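Local coordinates for protein GCN5-related N-acetyltransferase (Kribbella flavida, PDB 4IUS) that probably transfers an acyl group, as GCN5-related N-acetyltransferases do with acetyl groups, to an acceptor that is not established, at residues A79-E84 against V248-P253; P104-V109 against W224-D229. The protein carries 1 engineered substitution. All blocks are in the same frame, centred on the assembly; numbering follows the deposited sequence. Where two conformers were deposited one is given.

Interaction 1: A79-E84 against V248-P253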
loop_
_atom_site.group_PDB
_atom_site.type_symbol
_atom_site.label_atom_id
_atom_site.label_comp_id
_atom_site.label_asym_id
_atom_site.label_seq_id
_atom_site.Cartn_x
_atom_site.Cartn_y
_atom_site.Cartn_z
ATOM N N ALA A 79 4.646 10.184 7.426
ATOM C CA ALA A 79 5.235 8.959 7.884
ATOM C C ALA A 79 4.177 7.858 7.909
ATOM O O ALA A 79 2.987 8.147 8.183
ATOM C CB ALA A 79 5.829 9.122 9.285
ATOM N N GLU A 80 4.589 6.645 7.635
ATOM C CA GLU A 80 3.700 5.484 7.715
ATOM C C GLU A 80 4.388 4.429 8.566
ATOM O O GLU A 80 5.506 4.038 8.260
ATOM C CB GLU A 80 3.375 4.910 6.346
ATOM C CG GLU A 80 2.515 5.790 5.449
ATOM C CD GLU A 80 1.957 5.002 4.237
ATOM O OE1 GLU A 80 2.260 3.784 4.086
ATOM O OE2 GLU A 80 1.198 5.606 3.464
ATOM N N LEU A 81 3.712 3.989 9.610
ATOM C CA LEU A 81 4.189 2.980 10.526
ATOM C C LEU A 81 3.204 1.827 10.590
ATOM O O LEU A 81 2.046 1.938 10.197
ATOM C CB LEU A 81 4.410 3.545 11.925
ATOM C CG LEU A 81 5.353 4.746 12.036
ATOM C CD1 LEU A 81 5.362 5.276 13.465
ATOM C CD2 LEU A 81 6.734 4.366 11.566
ATOM N N VAL A 82 3.656 0.722 11.140
ATOM C CA VAL A 82 2.790 -0.390 11.526
ATOM C C VAL A 82 2.925 -0.478 13.042
ATOM O O VAL A 82 4.018 -0.733 13.544
ATOM C CB VAL A 82 3.176 -1.708 10.812
ATOM C CG1 VAL A 82 2.207 -2.813 11.280
ATOM C CG2 VAL A 82 3.145 -1.543 9.300
ATOM N N GLU A 83 1.854 -0.216 13.772
ATOM C CA GLU A 83 1.969 -0.066 15.222
ATOM C C GLU A 83 2.615 -1.272 15.884
ATOM O O GLU A 83 3.439 -1.131 16.766
ATOM C CB GLU A 83 0.586 0.222 15.826
ATOM C CG GLU A 83 0.564 0.301 17.340
ATOM C CD GLU A 83 1.382 1.458 17.926
ATOM O OE1 GLU A 83 1.522 2.518 17.270
ATOM O OE2 GLU A 83 1.904 1.276 19.067
ATOM N N GLU A 84 2.198 -2.477 15.491
ATOM C CA GLU A 84 2.672 -3.682 16.144
ATOM C C GLU A 84 4.115 -4.006 15.814
ATOM O O GLU A 84 4.770 -4.734 16.510
ATOM C CB GLU A 84 1.756 -4.864 15.827
ATOM C CG GLU A 84 0.300 -4.699 16.275
ATOM C CD GLU A 84 -0.620 -3.981 15.277
ATOM O OE1 GLU A 84 -0.125 -3.471 14.242
ATOM O OE2 GLU A 84 -1.857 -3.872 15.579
ATOM N N VAL A 248 -0.440 3.252 10.799
ATOM C CA VAL A 248 -0.575 4.588 11.384
ATOM C C VAL A 248 -0.012 5.572 10.356
ATOM O O VAL A 248 1.099 5.395 9.906
ATOM C CB VAL A 248 0.239 4.733 12.684
ATOM C CG1 VAL A 248 -0.179 6.057 13.335
ATOM C CG2 VAL A 248 -0.052 3.572 13.675
ATOM N N HIS A 249 -0.825 6.534 9.943
ATOM C CA HIS A 249 -0.438 7.536 8.945
ATOM C C HIS A 249 -0.356 8.864 9.654
ATOM O O HIS A 249 -1.318 9.316 10.260
ATOM C CB HIS A 249 -1.468 7.604 7.811
ATOM C CG HIS A 249 -1.528 6.368 6.967
ATOM N ND1 HIS A 249 -2.302 6.287 5.862
ATOM C CD2 HIS A 249 -0.796 5.200 7.018
ATOM C CE1 HIS A 249 -2.129 5.075 5.297
ATOM N NE2 HIS A 249 -1.216 4.408 5.996
ATOM N N LEU A 250 0.816 9.475 9.600
ATOM C CA LEU A 250 1.139 10.728 10.267
ATOM C C LEU A 250 1.576 11.791 9.272
ATOM O O LEU A 250 2.248 11.482 8.287
ATOM C CB LEU A 250 2.291 10.536 11.269
ATOM C CG LEU A 250 2.098 9.435 12.318
ATOM C CD1 LEU A 250 2.780 8.108 11.968
ATOM C CD2 LEU A 250 2.594 9.962 13.669
ATOM N N GLY A 251 1.242 13.035 9.570
ATOM C CA GLY A 251 1.732 14.131 8.786
ATOM C C GLY A 251 2.345 15.253 9.619
ATOM O O GLY A 251 1.937 15.494 10.744
ATOM N N ASP A 252 3.284 15.974 9.028
ATOM C CA ASP A 252 3.811 17.202 9.601
ATOM C C ASP A 252 2.790 18.326 9.465
ATOM O O ASP A 252 1.804 18.246 8.720
ATOM C CB ASP A 252 5.126 17.597 8.947
ATOM C CG ASP A 252 6.329 17.250 9.764
ATOM O OD1 ASP A 252 6.230 16.540 10.764
ATOM O OD2 ASP A 252 7.432 17.665 9.338
ATOM N N PRO A 253 3.046 19.446 10.151
ATOM C CA PRO A 253 2.151 20.592 10.019
ATOM C C PRO A 253 2.135 21.137 8.590
ATOM O O PRO A 253 3.115 21.013 7.849
ATOM C CB PRO A 253 2.752 21.626 10.986
ATOM C CG PRO A 253 3.502 20.813 11.969
ATOM C CD PRO A 253 4.064 19.653 11.186
HETATM O O HOH W 1 -0.225 1.781 5.218
#

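Interaction 2: P104-V109 against W224-D229. With EDO (1,2-ethanediol), chain E.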
loop_
_atom_site.group_PDB
_atom_site.type_symbol
_atom_site.label_atom_id
_atom_site.label_comp_id
_atom_site.label_asym_id
_atom_site.label_seq_id
_atom_site.Cartn_x
_atom_site.Cartn_y
_atom_site.Cartn_z
ATOM N N PRO A 104 -5.397 3.075 9.709
ATOM C CA PRO A 104 -6.148 2.086 8.915
ATOM C C PRO A 104 -5.752 0.656 9.234
ATOM O O PRO A 104 -4.603 0.362 9.541
ATOM C CB PRO A 104 -5.788 2.434 7.490
ATOM C CG PRO A 104 -4.765 3.490 7.522
ATOM C CD PRO A 104 -4.478 3.885 8.903
ATOM N N PRO A 105 -6.697 -0.269 9.087
ATOM C CA PRO A 105 -6.377 -1.652 9.349
ATOM C C PRO A 105 -5.606 -2.260 8.197
ATOM O O PRO A 105 -5.895 -1.954 7.028
ATOM C CB PRO A 105 -7.762 -2.287 9.526
ATOM C CG PRO A 105 -8.628 -1.456 8.621
ATOM C CD PRO A 105 -8.079 -0.069 8.721
ATOM N N LEU A 106 -4.713 -3.175 8.517
ATOM C CA LEU A 106 -4.039 -3.968 7.519
ATOM C C LEU A 106 -4.635 -5.368 7.572
ATOM O O LEU A 106 -4.573 -6.046 8.601
ATOM C CB LEU A 106 -2.531 -4.042 7.745
ATOM C CG LEU A 106 -1.770 -2.729 7.732
ATOM C CD1 LEU A 106 -0.281 -3.066 7.605
ATOM C CD2 LEU A 106 -2.241 -1.815 6.594
ATOM N N LEU A 107 -5.236 -5.760 6.460
ATOM C CA LEU A 107 -5.862 -7.057 6.283
ATOM C C LEU A 107 -4.925 -7.930 5.468
ATOM O O LEU A 107 -4.225 -7.436 4.591
ATOM C CB LEU A 107 -7.182 -6.952 5.554
ATOM C CG LEU A 107 -8.238 -5.914 6.042
ATOM C CD1 LEU A 107 -9.549 -6.033 5.242
ATOM C CD2 LEU A 107 -8.468 -5.887 7.516
ATOM N N ALA A 108 -4.838 -9.207 5.784
ATOM C CA ALA A 108 -3.892 -10.083 5.105
ATOM C C ALA A 108 -4.490 -11.446 4.795
ATOM O O ALA A 108 -5.425 -11.881 5.467
ATOM C CB ALA A 108 -2.560 -10.224 5.861
ATOM N N VAL A 109 -3.899 -12.126 3.825
ATOM C CA VAL A 109 -4.349 -13.460 3.449
ATOM C C VAL A 109 -3.137 -14.232 2.892
ATOM O O VAL A 109 -2.195 -13.669 2.305
ATOM C CB VAL A 109 -5.499 -13.423 2.392
ATOM C CG1 VAL A 109 -4.999 -12.955 0.998
ATOM C CG2 VAL A 109 -6.189 -14.790 2.293
ATOM N N TRP A 224 -1.318 -8.350 1.550
ATOM C CA TRP A 224 -1.998 -7.483 2.471
ATOM C C TRP A 224 -2.582 -6.309 1.744
ATOM O O TRP A 224 -2.158 -5.960 0.644
ATOM C CB TRP A 224 -1.110 -7.029 3.626
ATOM C CG TRP A 224 0.007 -6.136 3.230
ATOM C CD1 TRP A 224 1.261 -6.499 2.758
ATOM C CD2 TRP A 224 -0.016 -4.694 3.177
ATOM N NE1 TRP A 224 2.004 -5.382 2.458
ATOM C CE2 TRP A 224 1.290 -4.270 2.712
ATOM C CE3 TRP A 224 -0.979 -3.718 3.479
ATOM C CZ2 TRP A 224 1.619 -2.921 2.571
ATOM C CZ3 TRP A 224 -0.632 -2.366 3.302
ATOM C CH2 TRP A 224 0.618 -1.984 2.863
ATOM N N LEU A 225 -3.596 -5.715 2.344
ATOM C CA LEU A 225 -4.211 -4.485 1.849
ATOM C C LEU A 225 -4.781 -3.672 2.976
ATOM O O LEU A 225 -4.948 -4.161 4.088
ATOM C CB LEU A 225 -5.282 -4.760 0.823
ATOM C CG LEU A 225 -6.478 -5.599 1.216
ATOM C CD1 LEU A 225 -7.537 -4.745 1.959
ATOM C CD2 LEU A 225 -7.094 -6.298 -0.002
ATOM N N THR A 226 -4.982 -2.392 2.692
ATOM C CA THR A 226 -5.759 -1.566 3.559
ATOM C C THR A 226 -7.034 -1.136 2.824
ATOM O O THR A 226 -6.991 -0.831 1.649
ATOM C CB THR A 226 -4.932 -0.408 4.114
ATOM O OG1 THR A 226 -5.704 0.176 5.145
ATOM C CG2 THR A 226 -4.623 0.646 3.074
ATOM N N PRO A 227 -8.200 -1.206 3.483
ATOM C CA PRO A 227 -9.496 -1.032 2.827
ATOM C C PRO A 227 -9.975 0.388 2.781
ATOM O O PRO A 227 -9.431 1.235 3.469
ATOM C CB PRO A 227 -10.457 -1.811 3.762
ATOM C CG PRO A 227 -9.858 -1.672 5.089
ATOM C CD PRO A 227 -8.370 -1.688 4.862
ATOM N N GLY A 228 -11.017 0.604 1.973
ATOM C CA GLY A 228 -11.871 1.795 2.033
ATOM C C GLY A 228 -11.399 2.944 1.162
ATOM O O GLY A 228 -12.060 3.982 1.074
ATOM N N ASP A 229 -10.265 2.761 0.497
ATOM C CA ASP A 229 -9.603 3.865 -0.200
ATOM C C ASP A 229 -10.341 4.294 -1.449
ATOM O O ASP A 229 -10.170 5.424 -1.921
ATOM C CB ASP A 229 -8.143 3.488 -0.532
ATOM C CG ASP A 229 -7.228 3.460 0.708
ATOM O OD1 ASP A 229 -7.547 4.140 1.728
ATOM O OD2 ASP A 229 -6.169 2.769 0.650
HETATM C C1 EDO E . 4.791 -4.843 -0.433
HETATM O O1 EDO E . 4.564 -4.582 0.964
HETATM C C2 EDO E . 6.209 -5.375 -0.605
HETATM O O2 EDO E . 7.121 -4.319 -0.974
#

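Interaction 1: A79-E84 against V248-P253
In the conformer described, the carboxylate of Glu-80 stacks over one face of the His-249 imidazole, the two planes only 8° apart, with OE2 offset toward the rim, 3.7 Å from NE2. At the ring's edge, in its plane, a water sits 2.9 Å from His-249 NE2; its bond to Glu-80 OE1 is weak. The ring's other nitrogen, ND1, is hydrogen-bonded to Arg-261 O; both nitrogens thus have a polar partner, which would help set the ring's rotation. Glu-80 and His-249 form a non-hydrogen-bonded antiparallel pair; each CG lies beside its own backbone N (chi1 -68° and -67°), and the two side chains lie side by side, pointing the same way. Arg-44 makes a long, weak ion pair with Glu-80 OE1.

The hydrogen-bonded pairs flank this one: Ala-79 N to Leu-250 O and Leu-250 N to Ala-79 O, both 2.9 Å, then Leu-81 and Val-248 with their own two bonds. Their apolar side chains take the other face of the sheet. There the side chains of Leu-81 and Leu-250 cross, with CD1 to CD1 at 4.1 Å, and the short Ala-79 lets Leu-250 CD1 lie close to its CB. Branched aliphatic residues suit this face because helix 89-95 packs on it, through Ala-90, Leu-93 and Val-94. Further along the chain, Glu-83 CB meets Val-248 CG2 at 4.0 Å while OE2 bonds to Gly-88 N. This is antiparallel pairing at one end of a mixed sheet within an alpha/beta fold: 78-82 is the end strand, joined to 242-251, although Ala-45 also pairs with the Glu-80 backbone.

Interaction 2: P104-V109 against W224-D229
Trp-224 reaches across to Ala-108 and Leu-106. Its CB meets Ala-108 CB at 4.2 Å, a methyl small enough for the two backbones to come close in this non-hydrogen-bonded pair, and also touches Leu-107 O. On the benzo side, CE3 and CZ3 meet Leu-106 CD2, 3.7 Å from CZ3, while Leu-106 CD1 lies over one ring face toward the rim. At the edge, in plane, NE1 donates to O1 of a 1,2-ethanediol, 3.1 Å away, probably a molecule of the crystallisation liquor.

Leu-107 and Leu-225 form the neighbouring hydrogen-bonded pair: Leu-107 N reaches Leu-225 O at 2.9 Å, and Leu-225 N returns to Leu-107 O. Beyond the strand end Thr-226 takes over, its hydroxyl replacing a backbone N-H. In the conformer described OG1, anti to the backbone N (chi1 -169°), donates to Pro-105 O at 2.8 Å from above the carbonyl plane. Pro-227 has no N-H for that carbonyl; its CG packs on Pro-105 CG at 3.7 Å.

Helix 6-19 covers the side of the sheet that carries Trp-224, with Ile-10 against Trp-224 and Leu-106, Gln-14 against Trp-224, and Ala-13 O also bonded to the diol. Thr-207 of helix 202-216 touches Leu-225 on the other face, and strand 242-251 pairs with the far edge of 104-109.

How the interactions relate
From the N terminus, strand 78-82 comes first, and its partner 248-253 is met only near the chain's end, so interaction 1 closes a long loop. Within that span the chain passes through helix 89-95 to 104-109, whose partner 224-229 comes much later, where interaction 2 closes a shorter loop; the contacts nest and do not cross. Strand 242-251 soon follows 222-225 and inserts between 78-82 and 99-109, giving the sheet order 78-82, 242-251, 99-109, 222-225. The two contacts thus tie strand 78-82, from the first part of the chain, to the part bearing the GNAT family sequence. They also touch directly, through His-249 on Pro-104 and Val-82 on Leu-106.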